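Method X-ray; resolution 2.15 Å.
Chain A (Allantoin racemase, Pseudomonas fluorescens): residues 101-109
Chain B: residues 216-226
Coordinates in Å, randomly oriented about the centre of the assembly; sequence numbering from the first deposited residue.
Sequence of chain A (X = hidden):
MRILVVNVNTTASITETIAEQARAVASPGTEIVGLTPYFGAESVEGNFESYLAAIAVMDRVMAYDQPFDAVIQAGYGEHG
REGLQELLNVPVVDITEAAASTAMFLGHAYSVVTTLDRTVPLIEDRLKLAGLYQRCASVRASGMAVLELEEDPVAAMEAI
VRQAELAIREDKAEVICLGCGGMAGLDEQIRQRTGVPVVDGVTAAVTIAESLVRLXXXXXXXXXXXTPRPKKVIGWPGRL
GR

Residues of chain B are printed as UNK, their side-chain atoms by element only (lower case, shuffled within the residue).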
# COMPACT_ATOMS: atom_id res chain seq x y z
N SER A 101 6.36 0.17 18.60
CA SER A 101 5.96 1.55 18.82
C SER A 101 7.07 2.39 19.44
O SER A 101 7.38 3.49 19.00
CB SER A 101 4.67 1.59 19.67
OG SER A 101 4.05 2.84 19.44
N THR A 102 7.74 1.83 20.45
CA THR A 102 8.79 2.61 21.01
C THR A 102 10.03 2.70 20.11
O THR A 102 10.61 3.79 19.96
CB THR A 102 9.06 2.36 22.54
OG1 THR A 102 10.37 1.80 22.77
CG2 THR A 102 8.00 1.59 23.19
N ALA A 103 10.36 1.62 19.44
CA ALA A 103 11.50 1.55 18.51
C ALA A 103 11.44 2.64 17.39
O ALA A 103 12.49 3.12 16.95
CB ALA A 103 11.59 0.12 17.89
N MET A 104 10.22 2.99 16.97
CA MET A 104 9.97 3.91 15.90
C MET A 104 10.37 5.35 16.29
O MET A 104 10.67 6.17 15.40
CB MET A 104 8.51 3.84 15.43
CG MET A 104 8.23 2.70 14.42
SD MET A 104 6.50 2.20 14.32
CE MET A 104 5.70 3.73 13.80
N PHE A 105 10.41 5.65 17.60
CA PHE A 105 10.96 6.94 18.07
C PHE A 105 12.50 7.05 17.91
O PHE A 105 13.06 8.12 18.08
CB PHE A 105 10.49 7.25 19.52
CG PHE A 105 9.05 7.64 19.61
CD1 PHE A 105 8.09 6.71 20.06
CD2 PHE A 105 8.62 8.87 19.21
CE1 PHE A 105 6.75 7.00 20.11
CE2 PHE A 105 7.24 9.19 19.25
CZ PHE A 105 6.32 8.26 19.73
N LEU A 106 13.18 5.95 17.58
CA LEU A 106 14.65 5.82 17.74
C LEU A 106 15.46 5.63 16.46
O LEU A 106 16.65 5.76 16.48
CB LEU A 106 14.95 4.63 18.66
CG LEU A 106 14.25 4.67 20.03
CD1 LEU A 106 14.56 3.46 20.90
CD2 LEU A 106 14.58 5.97 20.77
N GLY A 107 14.83 5.31 15.34
CA GLY A 107 15.55 4.96 14.13
C GLY A 107 14.59 4.94 12.93
O GLY A 107 13.32 4.94 13.06
N HIS A 108 15.19 5.00 11.76
CA HIS A 108 14.42 5.10 10.55
C HIS A 108 13.64 3.82 10.39
O HIS A 108 12.55 3.83 9.81
CB HIS A 108 15.34 5.25 9.34
CG HIS A 108 14.60 5.63 8.09
ND1 HIS A 108 14.25 4.72 7.12
CD2 HIS A 108 14.10 6.82 7.69
CE1 HIS A 108 13.61 5.35 6.14
NE2 HIS A 108 13.50 6.62 6.47
N ALA A 109 14.24 2.68 10.82
CA ALA A 109 13.57 1.39 10.63
C ALA A 109 13.98 0.46 11.77
O ALA A 109 15.05 0.65 12.34
CB ALA A 109 13.90 0.76 9.23
N UNK B 216 16.70 3.88 29.14
CA UNK B 216 18.08 3.99 28.62
C UNK B 216 18.09 4.01 27.10
O UNK B 216 19.03 3.52 26.51
N UNK B 217 17.04 4.55 26.45
CA UNK B 217 17.00 4.49 24.98
C UNK B 217 17.29 5.87 24.43
O UNK B 217 16.91 6.84 25.05
c UNK B 217 13.78 2.33 24.72
c UNK B 217 15.29 2.54 24.83
c UNK B 217 16.10 1.61 23.93
c UNK B 217 15.62 4.01 24.50
N UNK B 218 17.92 5.94 23.28
CA UNK B 218 18.17 7.19 22.57
C UNK B 218 18.25 6.88 21.10
O UNK B 218 18.30 5.69 20.69
o UNK B 218 19.49 9.22 22.49
c UNK B 218 19.50 7.86 23.00
N UNK B 219 18.32 7.94 20.29
CA UNK B 219 18.26 7.79 18.82
C UNK B 219 19.37 6.83 18.43
O UNK B 219 20.44 6.83 19.01
c UNK B 219 18.41 9.17 18.14
c UNK B 219 18.22 9.09 16.61
o UNK B 219 17.44 10.07 18.72
N UNK B 220 19.09 5.97 17.46
CA UNK B 220 20.16 5.18 16.85
C UNK B 220 21.08 6.06 15.99
O UNK B 220 20.60 6.86 15.19
o UNK B 220 20.59 3.50 15.28
c UNK B 220 19.55 4.15 15.93
N UNK B 221 22.40 5.92 16.14
CA UNK B 221 23.33 6.76 15.40
C UNK B 221 23.99 5.94 14.27
O UNK B 221 25.01 6.35 13.71
c UNK B 221 23.59 10.46 16.61
c UNK B 221 23.92 8.12 17.56
c UNK B 221 24.43 7.36 16.33
n UNK B 221 22.63 11.61 16.57
c UNK B 221 22.94 9.28 17.30
N UNK B 222 23.40 4.80 13.94
CA UNK B 222 24.01 3.81 13.04
C UNK B 222 23.97 4.23 11.57
O UNK B 222 24.85 3.88 10.76
c UNK B 222 25.64 1.20 13.47
c UNK B 222 22.00 2.19 12.65
c UNK B 222 23.41 2.36 13.25
c UNK B 222 24.35 1.27 12.69
N UNK B 223 22.97 4.99 11.18
CA UNK B 223 22.86 5.23 9.76
C UNK B 223 22.22 6.53 9.49
O UNK B 223 22.92 7.54 9.34
c UNK B 223 22.01 4.17 7.53
n UNK B 223 18.99 2.37 5.05
c UNK B 223 20.21 2.72 4.61
c UNK B 223 20.96 3.22 6.93
c UNK B 223 22.10 4.05 9.06
n UNK B 223 21.14 3.13 5.48
n UNK B 223 20.48 2.64 3.30
N UNK B 224 20.91 6.54 9.38
CA UNK B 224 20.19 7.72 8.95
C UNK B 224 20.44 8.93 9.88
O UNK B 224 20.53 10.06 9.40
c UNK B 224 18.68 7.49 8.96
o UNK B 224 18.40 6.27 8.26
c UNK B 224 17.92 8.70 8.27
N UNK B 225 20.57 8.67 11.19
CA UNK B 225 20.70 9.76 12.16
C UNK B 225 22.09 9.79 12.73
O UNK B 225 22.32 10.34 13.81
c UNK B 225 18.26 9.62 12.68
c UNK B 225 17.76 10.71 11.95
c UNK B 225 19.63 9.65 13.26
c UNK B 225 16.20 8.49 12.21
c UNK B 225 15.73 9.58 11.51
c UNK B 225 16.50 10.68 11.36
c UNK B 225 17.47 8.50 12.78
o UNK B 225 14.49 9.54 10.94
N UNK B 226 23.04 9.21 12.01
CA UNK B 226 24.45 9.43 12.33
C UNK B 226 24.73 10.93 12.60
O UNK B 226 24.12 11.84 11.96
c UNK B 226 25.31 8.96 11.17
O HOH W 1 14.80 9.90 19.23

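Position 216 of chain B has no side-chain atoms and is therefore Gly B216. It is the first residue after a helix to leave helical geometry, and its phi of 73° is one that glycine adopts readily.

Position 217 carries four carbons forked at the second, its CA-to-CB bond pointing toward chain A; its CB lies 3.8 Å from CD1 of Leu A106. This is Leu B217, an apolar partner for another leucine. Its CD1 also comes within 4.0 Å of OG1 of Thr A102, a hydroxyl left without a polar partner.

At position 218 one carbon bears one oxygen, and the CA-to-CB bond points away. The backbone makes the contact, with O 3.7 Å from CD2 of Leu A106. This is Ser B218, a small polar residue fitting a partly exposed site.

Position 219 has one carbon bearing an oxygen and a carbon. Its CA makes a CA-H...O contact of 3.5 Å with O of Leu A106, and a water whose O is 2.7 Å from its side-chain oxygen donates to O of Phe A105, also at 2.7 Å. This is Thr B219, whose hydroxyl suits the bridge.

Position 220 again shows one carbon and one oxygen, with CB 3.4 Å from O of Leu A106. A short side chain, Ser B220, suits backbones this near; its OG accepts a weak hydrogen bond from N of position 222.

Four carbons in a row ending in nitrogen, remote from chain A, make position 221 Lys B221; NZ bonds weakly to O of position 225. Position 222, four carbons forked at the first with one arm two carbons long, is Ile B222, exposed and clear of the contact. Three carbons, a nitrogen, and a carbon carrying two nitrogens make position 223 Arg B223, whose guanidinium is hydrogen-bonded elsewhere in the structure.

At position 224, one carbon carries an oxygen and a carbon, and the CA-to-CB bond points toward chain A; the oxygen lies 3.4 Å from CB of His A108. Small, branched Thr B224 fits beside His A108, its OG1 hydrogen-bonded elsewhere.

Position 225 has a six-carbon ring bearing an oxygen; its edge meets backbone atoms of Gly A107 and His A108. This is Tyr B225, CE2 lying 3.7 Å from N of His A108, while OH is hydrogen-bonded elsewhere. The single carbon at position 226 is Ala B226, out of reach; it ends a type I turn, its N bonding to O of Arg B223 at 3.2 Å.

The contact turns on one backbone hydrogen bond, from N of Ser B220 to O of Leu A106, short at 2.6 Å and nearly straight at 173°. Leucine packing lies toward one end, Thr B224 and Tyr B225 toward the other, and water links Thr B219 to Phe A105.

Chain B (216-226) GLSTSKIRTYA
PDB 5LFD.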